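Local atomic coordinates of DnaJ homolog subfamily C member 27-A (Xenopus laevis, PDB entry 6JMG), a protein that binds GTP with a magnesium ion as a Rab-family small GTPase carrying a DnaJ domain, and may take part in regulating the MEK/ERK pathway. Residues V81-Y86 and K115-P120; E105-W110 and R150-S155; K235-L240 and N263-L268; R213-K216 and D220-G223. All coordinates share one frame; numbering follows the deposited sequence.

The four contacts divide between the two parts of the chain. Contacts 1 and 2 lie in the GTPase domain and share helix 107-117: contact 1 holds its last turn, contact 2 its first. Their centres are about 18 Å apart, and the side chains of Arg82 and Tyr86 bridge them by packing on Trp110. Neither contact touches the nucleotide; the side chains of Tyr86 and Leu107 each stay about 11 Å from the bound GTP. Contacts 3 and 4, with centres about 11 Å apart, belong to the DnaJ part and meet where Leu240 and Leu268 pack on Leu222. Contacts 1 and 3 approach to about 6 Å between nearest atoms without touching.

Contact 1: residues V81-Y86 and K115-P120; sequences VRNEFY and KQELGP
Asn83 and Tyr86 meet Glu117 and Leu118 in a van der Waals contact, crossed by no hydrogen bond, between the end of the short helix 79-82 with its following turn and the C-terminal end of helix 107-117 with the residue after it. Glu117 carries most of it. A turn about its CB-CG bond (chi2 48°) folds the carboxylate back over Asn83, where it stacks on the side-chain amide with the two planes 18° apart. OE2 and Asn83 OD1 are 3.4 Å apart, but both are acceptors, and the link is one of flat groups in layers. Lower on the same chain, Glu117 CG sits against the backbone O of Asn83 and Glu117 CB lies 3.5 Å from CD2 of Tyr86. Helix 79-82 follows the strand and loop that carry residues thought, by likeness to relatives, to bind GTP, in the region that corresponds to switch II of Ras-family proteins, and its packing on helix 107-117 is part of that fold. Were Glu117 an alanine, CB would still reach the tyrosine, but the Asn83 amide would probably lose the flat group laid against it and be freer to turn. Leu118 closes the other end of the contact: its CD2 touches Tyr86 O at 3.7 Å and Tyr86 CB at 3.9 Å. The tyrosine, its CG anti to the carbonyl carbon (chi1 -71°), reaches inward between Met72, Trp110 and Met114, and its hydroxyl is hydrogen-bonded to Glu113, which also makes a salt bridge to Arg82.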
loop_
_atom_site.group_PDB
_atom_site.type_symbol
_atom_site.label_atom_id
_atom_site.label_comp_id
_atom_site.label_asym_id
_atom_site.label_seq_id
_atom_site.Cartn_x
_atom_site.Cartn_y
_atom_site.Cartn_z
ATOM N N VAL A 81 18.309 -8.524 -6.460
ATOM C CA VAL A 81 18.910 -7.212 -6.243
ATOM C C VAL A 81 17.898 -6.260 -5.614
ATOM O O VAL A 81 18.248 -5.451 -4.738
ATOM C CB VAL A 81 19.487 -6.656 -7.557
ATOM C CG1 VAL A 81 19.817 -5.188 -7.394
ATOM C CG2 VAL A 81 20.732 -7.450 -7.989
ATOM N N ARG A 82 16.630 -6.335 -6.051
ATOM C CA ARG A 82 15.622 -5.384 -5.580
ATOM C C ARG A 82 15.192 -5.650 -4.144
ATOM O O ARG A 82 14.845 -4.702 -3.429
ATOM C CB ARG A 82 14.349 -5.454 -6.429
ATOM C CG ARG A 82 14.462 -5.176 -7.872
ATOM C CD ARG A 82 13.064 -5.159 -8.483
ATOM N NE ARG A 82 12.355 -6.441 -8.458
ATOM C CZ ARG A 82 12.157 -7.226 -9.526
ATOM N NH1 ARG A 82 12.617 -6.876 -10.725
ATOM N NH2 ARG A 82 11.494 -8.374 -9.402
ATOM N N ASN A 83 15.246 -6.911 -3.690
ATOM C CA ASN A 83 14.617 -7.267 -2.414
ATOM C C ASN A 83 15.127 -6.433 -1.243
ATOM O O ASN A 83 14.368 -6.158 -0.312
ATOM C CB ASN A 83 14.860 -8.740 -2.104
ATOM C CG ASN A 83 14.010 -9.650 -2.940
ATOM O OD1 ASN A 83 13.029 -9.215 -3.546
ATOM N ND2 ASN A 83 14.379 -10.924 -2.987
ATOM N N GLU A 84 16.387 -5.983 -1.278
ATOM C CA GLU A 84 16.907 -5.210 -0.159
ATOM C C GLU A 84 16.244 -3.846 -0.005
ATOM O O GLU A 84 16.366 -3.237 1.067
ATOM C CB GLU A 84 18.419 -5.001 -0.301
ATOM C CG GLU A 84 19.271 -5.978 0.511
ATOM C CD GLU A 84 19.214 -5.741 2.021
ATOM O OE1 GLU A 84 18.943 -6.721 2.729
ATOM O OE2 GLU A 84 19.461 -4.612 2.511
ATOM N N PHE A 85 15.554 -3.327 -1.027
ATOM C CA PHE A 85 15.214 -1.914 -0.969
ATOM C C PHE A 85 13.736 -1.635 -0.739
ATOM O O PHE A 85 13.330 -0.469 -0.790
ATOM C CB PHE A 85 15.722 -1.211 -2.223
ATOM C CG PHE A 85 17.189 -1.376 -2.432
ATOM C CD1 PHE A 85 18.097 -0.606 -1.711
ATOM C CD2 PHE A 85 17.669 -2.329 -3.317
ATOM C CE1 PHE A 85 19.450 -0.763 -1.907
ATOM C CE2 PHE A 85 19.020 -2.494 -3.509
ATOM C CZ PHE A 85 19.912 -1.734 -2.803
ATOM N N TYR A 86 12.942 -2.640 -0.379
ATOM C CA TYR A 86 11.535 -2.365 -0.112
ATOM C C TYR A 86 11.315 -1.804 1.295
ATOM O O TYR A 86 10.345 -1.068 1.520
ATOM C CB TYR A 86 10.691 -3.628 -0.299
ATOM C CG TYR A 86 10.505 -4.125 -1.720
ATOM C CD1 TYR A 86 9.815 -3.372 -2.671
ATOM C CD2 TYR A 86 10.967 -5.379 -2.097
ATOM C CE1 TYR A 86 9.618 -3.848 -3.972
ATOM C CE2 TYR A 86 10.776 -5.862 -3.392
ATOM C CZ TYR A 86 10.104 -5.097 -4.320
ATOM O OH TYR A 86 9.925 -5.586 -5.597
ATOM N N LYS A 115 5.103 -7.091 -0.689
ATOM C CA LYS A 115 4.489 -7.492 0.574
ATOM C C LYS A 115 5.276 -8.583 1.286
ATOM O O LYS A 115 5.313 -8.593 2.523
ATOM C CB LYS A 115 3.053 -7.961 0.360
ATOM C CG LYS A 115 1.995 -6.947 0.729
ATOM C CD LYS A 115 0.598 -7.412 0.295
ATOM C CE LYS A 115 -0.416 -6.267 0.295
ATOM N NZ LYS A 115 -1.627 -6.576 -0.528
ATOM N N GLN A 116 5.930 -9.499 0.559
ATOM C CA GLN A 116 6.703 -10.467 1.330
ATOM C C GLN A 116 8.038 -9.934 1.821
ATOM O O GLN A 116 8.564 -10.453 2.808
ATOM C CB GLN A 116 6.924 -11.799 0.634
ATOM C CG GLN A 116 6.806 -12.765 1.837
ATOM C CD GLN A 116 6.992 -14.234 1.576
ATOM O OE1 GLN A 116 7.505 -14.962 2.440
ATOM N NE2 GLN A 116 6.550 -14.697 0.414
ATOM N N GLU A 117 8.630 -8.956 1.144
ATOM C CA GLU A 117 9.898 -8.456 1.651
ATOM C C GLU A 117 9.720 -7.607 2.898
ATOM O O GLU A 117 10.722 -7.214 3.507
ATOM C CB GLU A 117 10.621 -7.657 0.575
ATOM C CG GLU A 117 12.050 -8.098 0.399
ATOM C CD GLU A 117 12.181 -9.603 0.275
ATOM O OE1 GLU A 117 12.891 -10.192 1.121
ATOM O OE2 GLU A 117 11.586 -10.188 -0.671
ATOM N N LEU A 118 8.483 -7.301 3.274
ATOM C CA LEU A 118 8.188 -6.544 4.478
ATOM C C LEU A 118 7.754 -7.426 5.645
ATOM O O LEU A 118 7.572 -6.910 6.757
ATOM C CB LEU A 118 7.095 -5.501 4.184
ATOM C CG LEU A 118 7.389 -4.534 3.040
ATOM C CD1 LEU A 118 6.403 -3.367 3.024
ATOM C CD2 LEU A 118 8.834 -4.033 3.139
ATOM N N GLY A 119 7.589 -8.730 5.423
ATOM C CA GLY A 119 7.185 -9.647 6.462
ATOM C C GLY A 119 5.725 -9.494 6.841
ATOM O O GLY A 119 4.985 -8.698 6.253
ATOM N N PRO A 120 5.280 -10.267 7.839
ATOM C CA PRO A 120 3.869 -10.177 8.262
ATOM C C PRO A 120 3.538 -8.901 9.025
ATOM O O PRO A 120 2.370 -8.492 9.029
ATOM C CB PRO A 120 3.685 -11.419 9.149
ATOM C CG PRO A 120 4.833 -12.330 8.784
ATOM C CD PRO A 120 5.966 -11.422 8.439
#

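Contact 2: residues E105-W110 and R150-S155; sequences ESLDGW and RLWSES
Trp152 reaches across from helix 146-154 to Leu107 and Asp108 at the start of helix 107-117, and its side chain can be followed outward. From CB the chain leaves with CG anti to the backbone N (chi1 -178°), which aims the indole at the neighbouring helix. On the five-membered ring NE1 is the polar atom, and it is shared between both oxygens of Asp108: 3.3 Å to OD1 and 3.4 Å to OD2, each a weak hydrogen bond. The carboxylate carbon lies at the indole edge, in its plane, while the carboxylate itself is turned 63° from the ring. Farther along, CZ2 rests against Leu107 CB at 3.6 Å, and CH2 shares that methylene. At the far rim CZ3 has Leu107 CD1 as its neighbour; this methyl sits over one face of the six-membered ring, 4.2 Å from its centroid and 21° off the normal, a CH-pi contact. Both helices cover the same face of the GTPase sheet, where Trp152 and Leu107 converge on Leu94 of strand 91-97; Phe104 adds an edge-to-face ring contact to the indole. A serine in place of Trp152 would probably open a gap beside Leu107 and leave Asp108 without its indole donor. The grip is thus mainly apolar, with a weak, forked N-H link at its rim. Because Lys156 lies beside both Asp108 and the indole, with a cation-pi contact to the latter, its charge may help balance the aspartate there.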
loop_
_atom_site.group_PDB
_atom_site.type_symbol
_atom_site.label_atom_id
_atom_site.label_comp_id
_atom_site.label_asym_id
_atom_site.label_seq_id
_atom_site.Cartn_x
_atom_site.Cartn_y
_atom_site.Cartn_z
ATOM N N GLU A 105 -1.473 -6.443 -15.851
ATOM C CA GLU A 105 -1.814 -7.648 -15.108
ATOM C C GLU A 105 -0.730 -8.018 -14.109
ATOM O O GLU A 105 -1.036 -8.526 -13.022
ATOM C CB GLU A 105 -2.069 -8.797 -16.074
ATOM C CG GLU A 105 -3.473 -8.809 -16.640
ATOM C CD GLU A 105 -3.536 -9.534 -17.959
ATOM O OE1 GLU A 105 -2.453 -9.901 -18.462
ATOM O OE2 GLU A 105 -4.656 -9.727 -18.487
ATOM N N SER A 106 0.524 -7.691 -14.413
ATOM C CA SER A 106 1.599 -8.089 -13.520
ATOM C C SER A 106 1.620 -7.275 -12.231
ATOM O O SER A 106 2.401 -7.590 -11.326
ATOM C CB SER A 106 2.948 -8.013 -14.247
ATOM O OG SER A 106 3.630 -6.814 -13.946
ATOM N N LEU A 107 0.746 -6.278 -12.083
ATOM C CA LEU A 107 0.875 -5.387 -10.935
ATOM C C LEU A 107 0.510 -6.075 -9.632
ATOM O O LEU A 107 1.047 -5.709 -8.584
ATOM C CB LEU A 107 -0.008 -4.154 -11.114
ATOM C CG LEU A 107 0.407 -3.149 -12.184
ATOM C CD1 LEU A 107 -0.571 -2.004 -12.185
ATOM C CD2 LEU A 107 1.817 -2.640 -11.926
ATOM N N ASP A 108 -0.396 -7.060 -9.668
ATOM C CA ASP A 108 -0.686 -7.835 -8.464
ATOM C C ASP A 108 0.560 -8.568 -7.988
ATOM O O ASP A 108 0.834 -8.621 -6.779
ATOM C CB ASP A 108 -1.844 -8.805 -8.711
ATOM C CG ASP A 108 -3.223 -8.121 -8.668
ATOM O OD1 ASP A 108 -3.531 -7.456 -7.654
ATOM O OD2 ASP A 108 -4.005 -8.260 -9.641
ATOM N N GLY A 109 1.348 -9.101 -8.930
ATOM C CA GLY A 109 2.598 -9.758 -8.568
ATOM C C GLY A 109 3.607 -8.804 -7.942
ATOM O O GLY A 109 4.337 -9.176 -7.018
ATOM N N TRP A 110 3.660 -7.557 -8.433
ATOM C CA TRP A 110 4.553 -6.571 -7.826
ATOM C C TRP A 110 4.160 -6.301 -6.384
ATOM O O TRP A 110 5.022 -6.238 -5.502
ATOM C CB TRP A 110 4.570 -5.269 -8.644
ATOM C CG TRP A 110 5.482 -5.373 -9.833
ATOM C CD1 TRP A 110 5.122 -5.673 -11.122
ATOM C CD2 TRP A 110 6.909 -5.242 -9.839
ATOM N NE1 TRP A 110 6.238 -5.715 -11.932
ATOM C CE2 TRP A 110 7.346 -5.457 -11.168
ATOM C CE3 TRP A 110 7.860 -4.958 -8.854
ATOM C CZ2 TRP A 110 8.688 -5.396 -11.531
ATOM C CZ3 TRP A 110 9.193 -4.884 -9.219
ATOM C CH2 TRP A 110 9.595 -5.095 -10.545
ATOM N N ARG A 150 -7.931 2.754 -13.016
ATOM C CA ARG A 150 -8.382 3.569 -11.899
ATOM C C ARG A 150 -9.067 2.703 -10.852
ATOM O O ARG A 150 -8.893 2.912 -9.647
ATOM C CB ARG A 150 -9.309 4.687 -12.379
ATOM C CG ARG A 150 -9.565 5.711 -11.293
ATOM C CD ARG A 150 -10.458 6.853 -11.739
ATOM N NE ARG A 150 -9.801 7.782 -12.654
ATOM C CZ ARG A 150 -8.914 8.698 -12.282
ATOM N NH1 ARG A 150 -8.548 8.809 -11.000
ATOM N NH2 ARG A 150 -8.377 9.493 -13.202
ATOM N N LEU A 151 -9.814 1.694 -11.296
ATOM C CA LEU A 151 -10.517 0.849 -10.344
ATOM C C LEU A 151 -9.545 -0.027 -9.571
ATOM O O LEU A 151 -9.675 -0.181 -8.352
ATOM C CB LEU A 151 -11.535 -0.035 -11.063
ATOM C CG LEU A 151 -12.289 -0.927 -10.083
ATOM C CD1 LEU A 151 -13.211 -0.072 -9.236
ATOM C CD2 LEU A 151 -13.050 -2.016 -10.778
ATOM N N TRP A 152 -8.551 -0.584 -10.253
ATOM C CA TRP A 152 -7.584 -1.415 -9.558
ATOM C C TRP A 152 -6.802 -0.588 -8.559
ATOM O O TRP A 152 -6.580 -1.016 -7.423
ATOM C CB TRP A 152 -6.669 -2.077 -10.574
ATOM C CG TRP A 152 -5.665 -3.004 -10.005
ATOM C CD1 TRP A 152 -5.768 -4.349 -9.915
ATOM C CD2 TRP A 152 -4.368 -2.662 -9.493
ATOM N NE1 TRP A 152 -4.628 -4.880 -9.361
ATOM C CE2 TRP A 152 -3.749 -3.865 -9.095
ATOM C CE3 TRP A 152 -3.672 -1.455 -9.333
ATOM C CZ2 TRP A 152 -2.467 -3.904 -8.534
ATOM C CZ3 TRP A 152 -2.398 -1.493 -8.769
ATOM C CH2 TRP A 152 -1.810 -2.714 -8.378
ATOM N N SER A 153 -6.442 0.631 -8.952
ATOM C CA SER A 153 -5.668 1.513 -8.089
ATOM C C SER A 153 -6.525 2.072 -6.957
ATOM O O SER A 153 -6.181 1.942 -5.776
ATOM C CB SER A 153 -5.074 2.645 -8.925
ATOM O OG SER A 153 -4.391 2.126 -10.046
ATOM N N GLU A 154 -7.623 2.750 -7.300
ATOM C CA GLU A 154 -8.362 3.478 -6.279
ATOM C C GLU A 154 -8.998 2.534 -5.266
ATOM O O GLU A 154 -9.112 2.885 -4.086
ATOM C CB GLU A 154 -9.405 4.385 -6.932
ATOM C CG GLU A 154 -8.788 5.584 -7.656
ATOM C CD GLU A 154 -9.812 6.621 -8.115
ATOM O OE1 GLU A 154 -11.035 6.353 -8.021
ATOM O OE2 GLU A 154 -9.388 7.708 -8.573
ATOM N N SER A 155 -9.388 1.328 -5.693
ATOM C CA SER A 155 -9.931 0.345 -4.761
ATOM C C SER A 155 -8.917 -0.079 -3.701
ATOM O O SER A 155 -9.309 -0.674 -2.693
ATOM C CB SER A 155 -10.447 -0.894 -5.502
ATOM O OG SER A 155 -9.374 -1.686 -5.990
#

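Contact 3: residues K235-L240 and N263-L268; sequences KAYRKL and NARTAL
Tyr237 and Arg265 make this contact between helices 230-244 and 254-278, and the touching is done by a methylene rather than by a charge. CD of Arg265 lies over one face of the tyrosine ring, 3.9 Å from its centroid and 29° off the normal, a CH-pi contact. It is displaced toward the inner end of the ring, with Tyr237 CG at 3.4 Å and Tyr237 CB at 3.6 Å. Beyond it the guanidinium is tilted 53° from the ring plane, and its CZ stands 5.5 Å from the ring centroid, too far for more than a weak cation-pi attraction. Arg265 gets there on an extended chain, with CG anti to the backbone N (chi1 164°), so that the methylenes run out past the ring. The two helices run antiparallel, as helices II and III do in the DnaJ domain, where the loop between them carries the His-Pro-Asp motif; this pair lies on the surface of that hairpin. A second shell settles both partners. Asn234 OD1 accepts from NE of Arg265, which fixes the guanidinium beside helix 230-244, while Phe258, Val261 and Val262 of helix 254-278 pack against Tyr237. Arg238 brings another positive charge near: its NH2 is 5.8 Å from NH2 of Arg265, close enough that the two might mildly repel, although both are on the surface.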
loop_
_atom_site.group_PDB
_atom_site.type_symbol
_atom_site.label_atom_id
_atom_site.label_comp_id
_atom_site.label_asym_id
_atom_site.label_seq_id
_atom_site.Cartn_x
_atom_site.Cartn_y
_atom_site.Cartn_z
ATOM N N LYS A 235 -5.398 -15.796 14.499
ATOM C CA LYS A 235 -5.711 -15.356 13.148
ATOM C C LYS A 235 -7.139 -14.857 13.031
ATOM O O LYS A 235 -7.402 -13.928 12.260
ATOM C CB LYS A 235 -5.457 -16.479 12.136
ATOM C CG LYS A 235 -4.004 -16.997 12.065
ATOM C CD LYS A 235 -2.891 -15.941 11.759
ATOM C CE LYS A 235 -3.317 -14.676 10.990
ATOM N NZ LYS A 235 -2.158 -13.787 10.658
ATOM N N ALA A 236 -8.045 -15.377 13.853
ATOM C CA ALA A 236 -9.354 -14.750 13.976
ATOM C C ALA A 236 -9.219 -13.334 14.520
ATOM O O ALA A 236 -9.839 -12.396 14.000
ATOM C CB ALA A 236 -10.261 -15.598 14.873
ATOM N N TYR A 237 -8.378 -13.154 15.543
ATOM C CA TYR A 237 -8.266 -11.846 16.165
ATOM C C TYR A 237 -7.748 -10.807 15.182
ATOM O O TYR A 237 -8.256 -9.678 15.151
ATOM C CB TYR A 237 -7.365 -11.887 17.414
ATOM C CG TYR A 237 -6.868 -10.495 17.778
ATOM C CD1 TYR A 237 -7.649 -9.638 18.549
ATOM C CD2 TYR A 237 -5.651 -10.014 17.297
ATOM C CE1 TYR A 237 -7.227 -8.343 18.844
ATOM C CE2 TYR A 237 -5.225 -8.725 17.585
ATOM C CZ TYR A 237 -6.013 -7.896 18.361
ATOM O OH TYR A 237 -5.582 -6.622 18.652
ATOM N N ARG A 238 -6.726 -11.145 14.387
ATOM C CA ARG A 238 -6.126 -10.089 13.577
ATOM C C ARG A 238 -7.071 -9.624 12.476
ATOM O O ARG A 238 -7.006 -8.458 12.067
ATOM C CB ARG A 238 -4.794 -10.538 12.971
ATOM C CG ARG A 238 -4.008 -11.474 13.844
ATOM C CD ARG A 238 -2.521 -11.528 13.549
ATOM N NE ARG A 238 -1.853 -12.204 14.660
ATOM C CZ ARG A 238 -1.153 -13.328 14.568
ATOM N NH1 ARG A 238 -1.005 -13.915 13.396
ATOM N NH2 ARG A 238 -0.606 -13.861 15.656
ATOM N N LYS A 239 -8.008 -10.466 12.036
ATOM C CA LYS A 239 -8.875 -9.969 10.977
ATOM C C LYS A 239 -9.937 -9.034 11.528
ATOM O O LYS A 239 -10.309 -8.062 10.860
ATOM C CB LYS A 239 -9.533 -11.130 10.224
ATOM C CG LYS A 239 -8.605 -11.821 9.242
ATOM C CD LYS A 239 -9.136 -13.167 8.788
ATOM C CE LYS A 239 -10.013 -13.822 9.837
ATOM N NZ LYS A 239 -10.231 -15.272 9.549
ATOM N N LEU A 240 -10.338 -9.252 12.779
ATOM C CA LEU A 240 -11.204 -8.304 13.464
ATOM C C LEU A 240 -10.447 -7.035 13.854
ATOM O O LEU A 240 -10.988 -5.930 13.753
ATOM C CB LEU A 240 -11.806 -8.975 14.697
ATOM C CG LEU A 240 -12.948 -9.944 14.404
ATOM C CD1 LEU A 240 -13.341 -10.761 15.636
ATOM C CD2 LEU A 240 -14.139 -9.177 13.852
ATOM N N ASN A 263 -10.137 -8.313 24.518
ATOM C CA ASN A 263 -10.309 -9.025 25.777
ATOM C C ASN A 263 -10.725 -10.461 25.557
ATOM O O ASN A 263 -10.367 -11.328 26.361
ATOM C CB ASN A 263 -11.326 -8.319 26.660
ATOM C CG ASN A 263 -10.764 -7.086 27.283
ATOM O OD1 ASN A 263 -9.538 -6.906 27.330
ATOM N ND2 ASN A 263 -11.641 -6.211 27.762
ATOM N N ALA A 264 -11.503 -10.719 24.507
ATOM C CA ALA A 264 -11.883 -12.085 24.184
ATOM C C ALA A 264 -10.656 -12.908 23.846
ATOM O O ALA A 264 -10.487 -14.026 24.343
ATOM C CB ALA A 264 -12.877 -12.098 23.016
ATOM N N ARG A 265 -9.797 -12.377 22.977
ATOM C CA ARG A 265 -8.579 -13.092 22.616
ATOM C C ARG A 265 -7.809 -13.525 23.851
ATOM O O ARG A 265 -7.358 -14.671 23.944
ATOM C CB ARG A 265 -7.690 -12.231 21.727
ATOM C CG ARG A 265 -6.279 -12.734 21.634
ATOM C CD ARG A 265 -5.498 -12.062 20.497
ATOM N NE ARG A 265 -4.106 -12.519 20.459
ATOM C CZ ARG A 265 -3.168 -12.193 21.352
ATOM N NH1 ARG A 265 -3.445 -11.393 22.389
ATOM N NH2 ARG A 265 -1.943 -12.676 21.205
ATOM N N THR A 266 -7.671 -12.637 24.833
ATOM C CA THR A 266 -6.855 -13.038 25.968
ATOM C C THR A 266 -7.620 -14.002 26.862
ATOM O O THR A 266 -7.018 -14.886 27.477
ATOM C CB THR A 266 -6.295 -11.792 26.706
ATOM O OG1 THR A 266 -7.182 -11.312 27.710
ATOM C CG2 THR A 266 -6.004 -10.649 25.724
ATOM N N ALA A 267 -8.948 -13.937 26.861
ATOM C CA ALA A 267 -9.708 -14.928 27.615
ATOM C C ALA A 267 -9.455 -16.326 27.063
ATOM O O ALA A 267 -9.178 -17.264 27.817
ATOM C CB ALA A 267 -11.199 -14.596 27.580
ATOM N N LEU A 268 -9.513 -16.476 25.742
ATOM C CA LEU A 268 -9.251 -17.773 25.137
ATOM C C LEU A 268 -7.796 -18.202 25.320
ATOM O O LEU A 268 -7.527 -19.329 25.755
ATOM C CB LEU A 268 -9.617 -17.732 23.656
ATOM C CG LEU A 268 -11.053 -17.325 23.348
ATOM C CD1 LEU A 268 -11.222 -17.281 21.857
ATOM C CD2 LEU A 268 -12.076 -18.276 23.985
#

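Contact 4: residues R213-K216 and D220-G223; sequences RNCK and DMLG
Cys215 points its thiol at the backbone joining Asp220 to Met221, and the side chains of those two residues spread around it. SG is anti to the backbone N of its own residue (chi1 -165°), which carries it out of the loop and onto the short helix 218-222. There it comes 3.6 Å from Met221 N and 3.8 Å from Asp220 C, over the face of that peptide; no hydrogen bond crosses the contact. From the Asp220 side chain CB comes near, 3.9 Å from SG. Met221 approaches differently: its CG lies 4.0 Å from SG, and the chain then bends about its CG-SD bond (chi3 -88°), which swings the terminal methyl CE back to within 4.0 Å of Cys215 O. The cysteine is thereby touched along both its sulfur and its carbonyl by one long, bent side chain, which packs in turn on Ala260 and Ala264 of helix 254-278. The contact is local: Cys215 lies in the loop between helices 203-213 and 218-222, and at the latter's start Asp217 OD2 is hydrogen-bonded to Asp220 N. At its other end helix 218-222 closes in a Schellman motif, Gly223 having positive phi (76°), with Val224 N reaching Trp219 O and a weak bond from Gly223 N to Asp220 O. A short first helix ending at such a glycine, its Leu222 buried against helices 230-244 and 254-278, fits the opening of the DnaJ domain.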
loop_
_atom_site.group_PDB
_atom_site.type_symbol
_atom_site.label_atom_id
_atom_site.label_comp_id
_atom_site.label_asym_id
_atom_site.label_seq_id
_atom_site.Cartn_x
_atom_site.Cartn_y
_atom_site.Cartn_z
ATOM N N ARG A 213 -21.668 -6.599 20.114
ATOM C CA ARG A 213 -22.382 -6.123 21.303
ATOM C C ARG A 213 -23.214 -7.229 21.902
ATOM O O ARG A 213 -23.247 -7.421 23.114
ATOM C CB ARG A 213 -23.422 -5.038 21.009
ATOM C CG ARG A 213 -22.861 -3.674 20.747
ATOM C CD ARG A 213 -23.737 -2.492 21.166
ATOM N NE ARG A 213 -22.856 -1.468 21.733
ATOM C CZ ARG A 213 -22.750 -1.089 23.006
ATOM N NH1 ARG A 213 -23.489 -1.638 23.976
ATOM N NH2 ARG A 213 -21.854 -0.148 23.297
ATOM N N ASN A 214 -23.904 -7.975 21.059
ATOM C CA ASN A 214 -24.966 -8.883 21.481
ATOM C C ASN A 214 -24.444 -10.296 21.450
ATOM O O ASN A 214 -25.080 -11.244 20.987
ATOM C CB ASN A 214 -26.194 -8.706 20.579
ATOM C CG ASN A 214 -26.593 -7.209 20.404
ATOM O OD1 ASN A 214 -26.472 -6.397 21.341
ATOM N ND2 ASN A 214 -27.092 -6.861 19.229
ATOM N N CYS A 215 -23.225 -10.403 21.951
ATOM C CA CYS A 215 -22.490 -11.647 22.028
ATOM C C CYS A 215 -21.962 -11.753 23.444
ATOM O O CYS A 215 -21.330 -10.819 23.946
ATOM C CB CYS A 215 -21.354 -11.639 21.012
ATOM S SG CYS A 215 -20.641 -13.223 20.707
ATOM N N LYS A 216 -22.224 -12.885 24.090
ATOM C CA LYS A 216 -21.892 -13.028 25.500
ATOM C C LYS A 216 -20.865 -14.134 25.737
ATOM O O LYS A 216 -20.680 -14.584 26.874
ATOM C CB LYS A 216 -23.176 -13.262 26.303
ATOM C CG LYS A 216 -23.885 -11.959 26.741
ATOM C CD LYS A 216 -25.333 -11.866 26.255
ATOM C CE LYS A 216 -25.769 -10.410 25.999
ATOM N NZ LYS A 216 -26.979 -10.288 25.102
ATOM N N ASP A 220 -17.530 -17.221 20.403
ATOM C CA ASP A 220 -18.340 -16.740 19.295
ATOM C C ASP A 220 -17.979 -15.309 18.918
ATOM O O ASP A 220 -18.199 -14.904 17.772
ATOM C CB ASP A 220 -19.826 -16.895 19.642
ATOM C CG ASP A 220 -20.209 -18.356 19.923
ATOM O OD1 ASP A 220 -19.600 -19.259 19.295
ATOM O OD2 ASP A 220 -21.109 -18.604 20.765
ATOM N N MET A 221 -17.393 -14.546 19.842
ATOM C CA MET A 221 -17.020 -13.171 19.530
ATOM C C MET A 221 -15.955 -13.106 18.444
ATOM O O MET A 221 -15.995 -12.218 17.587
ATOM C CB MET A 221 -16.528 -12.467 20.784
ATOM C CG MET A 221 -17.222 -11.170 21.021
ATOM S SD MET A 221 -16.474 -10.280 22.366
ATOM C CE MET A 221 -17.361 -10.943 23.793
ATOM N N LEU A 222 -15.004 -14.043 18.447
ATOM C CA LEU A 222 -13.990 -14.094 17.397
ATOM C C LEU A 222 -14.325 -15.085 16.288
ATOM O O LEU A 222 -13.566 -15.178 15.315
ATOM C CB LEU A 222 -12.614 -14.447 17.975
ATOM C CG LEU A 222 -12.011 -13.700 19.172
ATOM C CD1 LEU A 222 -10.779 -14.437 19.614
ATOM C CD2 LEU A 222 -11.659 -12.259 18.845
ATOM N N GLY A 223 -15.431 -15.820 16.406
ATOM C CA GLY A 223 -15.840 -16.748 15.368
ATOM C C GLY A 223 -15.039 -18.036 15.339
ATOM O O GLY A 223 -14.492 -18.418 14.297
#